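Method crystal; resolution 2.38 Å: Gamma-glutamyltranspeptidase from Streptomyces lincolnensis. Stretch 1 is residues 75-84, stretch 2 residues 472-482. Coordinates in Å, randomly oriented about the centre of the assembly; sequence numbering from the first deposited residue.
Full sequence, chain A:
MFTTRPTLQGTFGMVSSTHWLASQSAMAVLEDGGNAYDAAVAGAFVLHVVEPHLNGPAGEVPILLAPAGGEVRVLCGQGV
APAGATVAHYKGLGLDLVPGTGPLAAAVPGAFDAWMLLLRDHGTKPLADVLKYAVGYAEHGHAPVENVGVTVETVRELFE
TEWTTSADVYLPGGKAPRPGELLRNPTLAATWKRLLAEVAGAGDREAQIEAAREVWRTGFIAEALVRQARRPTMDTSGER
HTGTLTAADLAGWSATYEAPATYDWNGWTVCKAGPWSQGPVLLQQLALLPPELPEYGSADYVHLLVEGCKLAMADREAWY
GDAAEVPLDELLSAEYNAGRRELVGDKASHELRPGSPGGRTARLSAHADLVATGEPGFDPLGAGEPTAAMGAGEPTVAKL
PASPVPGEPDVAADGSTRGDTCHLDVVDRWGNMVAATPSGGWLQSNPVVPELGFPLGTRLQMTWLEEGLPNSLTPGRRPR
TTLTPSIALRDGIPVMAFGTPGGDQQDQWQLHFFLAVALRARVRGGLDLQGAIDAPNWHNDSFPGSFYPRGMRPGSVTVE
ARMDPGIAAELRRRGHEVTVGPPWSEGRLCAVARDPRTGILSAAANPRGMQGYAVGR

Stretch 1 (75-84) LCGQGVAPAG
Stretch 2 472-482: SLTPGRRPRTT

Two backbone hydrogen bonds fix the register. Ala-81 N donates to Arg-477 O at 2.9 Å with an N-H...O angle of 166°, and Gly-476 N donates to Ala-81 O at 3.1 Å and 162°, so both polar groups of Ala-81 are satisfied by a turn of the second stretch. That turn is type II, Thr-474 to Arg-477, closed by Arg-477 N to Thr-474 O at 3.2 Å. Its central residues have phi/psi of -52/133 (Pro-475) and 76/13 (Gly-476); the positive phi by itself favours glycine. The two stretches run antiparallel: Val-80 CA lies 4.2 Å from Arg-478 CA, and Ala-83 CA 4.7 Å from Pro-475 CA. Ala-81 itself is extended, at -65/147.

Among side chains, Thr-481 OG1 (chi1 -169°, t) donates to Gln-78 OE1 at 2.8 Å. Gln-78, with chi1 t, chi2 p and chi3 70°, folds back so that its NE2 also donates to Gly-79 O at 3.1 Å, which holds the amide in orientation. Arg-478 NH1 makes a weak hydrogen bond to Cys-76 SG, at 3.7 Å and 156°; Cys-76 is t, Arg-478 has chi1 m and chi2 98°, and SG lies at the guanidinium edge, near its plane.

Contacts that are not conventional hydrogen bonds, and apolar packing, supplement these bonds. Val-80 CA approaches Arg-477 O at 3.4 Å, with 124° at the hydrogen, and Pro-475 CA approaches Pro-82 O at 3.6 Å and 130°. Ala-81 CB points toward the second stretch, meeting Thr-474 O at 3.3 Å and Leu-473 CD1 at 3.9 Å; the leucine is t, p. Val-80, chi1 m, places CG1 3.4 Å from Gly-476 O. Pro-479 CD rests 3.4 Å from Gly-79 O, while Gln-78 CG packs 3.8 Å from Arg-478 CG. Altogether 548 Å² is buried, summed over both sides.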

# COMPACT_ATOMS: atom_id res chain seq x y z
N LEU A 75 9.49 1.27 26.83
CA LEU A 75 10.92 1.59 26.76
C LEU A 75 11.05 3.09 26.52
O LEU A 75 10.76 3.59 25.44
CB LEU A 75 11.62 0.77 25.67
CG LEU A 75 13.09 1.08 25.38
CD1 LEU A 75 13.94 1.23 26.63
CD2 LEU A 75 13.67 -0.02 24.50
N CYS A 76 11.47 3.79 27.57
CA CYS A 76 11.54 5.24 27.57
C CYS A 76 12.81 5.71 26.91
O CYS A 76 13.91 5.54 27.45
CB CYS A 76 11.48 5.80 28.98
SG CYS A 76 11.68 7.60 29.01
N GLY A 77 12.64 6.33 25.74
CA GLY A 77 13.72 7.01 25.04
C GLY A 77 13.49 8.50 24.95
O GLY A 77 13.97 9.14 24.02
N GLN A 78 12.71 9.05 25.88
CA GLN A 78 12.59 10.48 26.05
C GLN A 78 13.68 10.96 26.99
O GLN A 78 13.74 10.55 28.15
CB GLN A 78 11.23 10.85 26.60
CG GLN A 78 11.09 12.32 26.94
CD GLN A 78 11.25 13.20 25.73
OE1 GLN A 78 10.38 13.21 24.84
NE2 GLN A 78 12.36 13.94 25.67
N GLY A 79 14.55 11.83 26.49
CA GLY A 79 15.66 12.32 27.28
C GLY A 79 15.26 13.40 28.25
O GLY A 79 14.14 13.94 28.19
N VAL A 80 16.20 13.74 29.13
CA VAL A 80 15.98 14.71 30.22
C VAL A 80 16.62 16.07 29.93
O VAL A 80 17.44 16.22 29.02
CB VAL A 80 16.51 14.19 31.59
CG1 VAL A 80 15.72 12.97 32.04
CG2 VAL A 80 18.02 13.88 31.56
N ALA A 81 16.22 17.05 30.73
CA ALA A 81 16.88 18.35 30.76
C ALA A 81 18.32 18.22 31.27
O ALA A 81 18.61 17.34 32.10
CB ALA A 81 16.11 19.32 31.65
N PRO A 82 19.24 19.07 30.75
CA PRO A 82 20.60 18.99 31.28
C PRO A 82 20.70 19.47 32.73
O PRO A 82 19.86 20.26 33.19
CB PRO A 82 21.42 19.88 30.33
CG PRO A 82 20.59 20.05 29.11
CD PRO A 82 19.16 19.90 29.53
N ALA A 83 21.73 18.99 33.42
CA ALA A 83 22.04 19.37 34.80
C ALA A 83 22.00 20.89 35.06
O ALA A 83 21.59 21.33 36.15
CB ALA A 83 23.38 18.78 35.20
N GLY A 84 22.42 21.69 34.07
CA GLY A 84 22.39 23.17 34.17
C GLY A 84 21.16 23.90 33.63
O GLY A 84 21.16 25.13 33.50
N SER A 472 7.48 21.93 35.29
CA SER A 472 8.49 22.98 35.44
C SER A 472 9.77 22.44 34.85
O SER A 472 10.10 21.28 35.09
CB SER A 472 8.76 23.29 36.92
OG SER A 472 7.72 24.05 37.51
N LEU A 473 10.49 23.27 34.09
CA LEU A 473 11.79 22.88 33.55
C LEU A 473 12.68 22.47 34.71
O LEU A 473 12.92 23.25 35.63
CB LEU A 473 12.42 24.02 32.76
CG LEU A 473 13.86 23.79 32.28
CD1 LEU A 473 13.96 22.58 31.36
CD2 LEU A 473 14.42 25.03 31.60
N THR A 474 13.15 21.22 34.68
CA THR A 474 13.85 20.67 35.83
C THR A 474 15.02 19.79 35.39
O THR A 474 14.83 18.85 34.61
CB THR A 474 12.89 19.86 36.74
OG1 THR A 474 11.75 20.66 37.09
CG2 THR A 474 13.59 19.44 38.03
N PRO A 475 16.24 20.08 35.89
CA PRO A 475 17.41 19.23 35.62
C PRO A 475 17.18 17.76 35.94
O PRO A 475 16.64 17.45 36.99
CB PRO A 475 18.48 19.79 36.56
CG PRO A 475 18.08 21.21 36.78
CD PRO A 475 16.59 21.27 36.68
N GLY A 476 17.55 16.88 35.01
CA GLY A 476 17.42 15.42 35.19
C GLY A 476 16.01 14.87 35.02
O GLY A 476 15.75 13.71 35.36
N ARG A 477 15.11 15.69 34.49
CA ARG A 477 13.71 15.35 34.31
C ARG A 477 13.27 15.49 32.87
O ARG A 477 13.73 16.38 32.16
CB ARG A 477 12.87 16.26 35.20
CG ARG A 477 12.49 15.64 36.52
CD ARG A 477 13.61 14.90 37.21
NE ARG A 477 13.36 14.83 38.64
CZ ARG A 477 13.11 13.74 39.36
NH1 ARG A 477 12.89 13.88 40.66
NH2 ARG A 477 13.06 12.51 38.82
N ARG A 478 12.36 14.61 32.45
CA ARG A 478 11.84 14.66 31.08
C ARG A 478 10.88 15.82 30.94
O ARG A 478 10.11 16.09 31.85
CB ARG A 478 11.05 13.42 30.69
CG ARG A 478 11.82 12.12 30.71
CD ARG A 478 11.54 11.39 32.00
NE ARG A 478 11.22 9.99 31.82
CZ ARG A 478 10.50 9.26 32.67
NH1 ARG A 478 10.27 7.99 32.40
NH2 ARG A 478 9.99 9.77 33.79
N PRO A 479 10.90 16.47 29.78
CA PRO A 479 9.79 17.37 29.52
C PRO A 479 8.51 16.56 29.29
O PRO A 479 8.56 15.36 28.97
CB PRO A 479 10.20 18.09 28.24
CG PRO A 479 11.07 17.11 27.54
CD PRO A 479 11.77 16.32 28.60
N ARG A 480 7.39 17.24 29.44
CA ARG A 480 6.10 16.63 29.19
C ARG A 480 5.91 16.47 27.69
O ARG A 480 5.59 17.43 26.99
CB ARG A 480 5.00 17.48 29.81
CG ARG A 480 3.70 16.75 30.00
CD ARG A 480 2.66 17.30 29.08
NE ARG A 480 2.17 18.60 29.53
CZ ARG A 480 1.75 19.59 28.74
NH1 ARG A 480 1.32 20.72 29.30
NH2 ARG A 480 1.79 19.49 27.41
N THR A 481 6.11 15.25 27.20
CA THR A 481 6.29 14.99 25.76
C THR A 481 4.98 14.59 25.07
O THR A 481 4.16 13.87 25.65
CB THR A 481 7.42 13.95 25.53
OG1 THR A 481 7.77 13.91 24.14
CG2 THR A 481 7.04 12.55 26.00
N THR A 482 4.78 15.08 23.84
CA THR A 482 3.56 14.77 23.06
C THR A 482 3.54 13.35 22.47
O THR A 482 2.49 12.85 22.08
CB THR A 482 3.32 15.77 21.92
OG1 THR A 482 4.53 15.98 21.20
CG2 THR A 482 2.80 17.08 22.48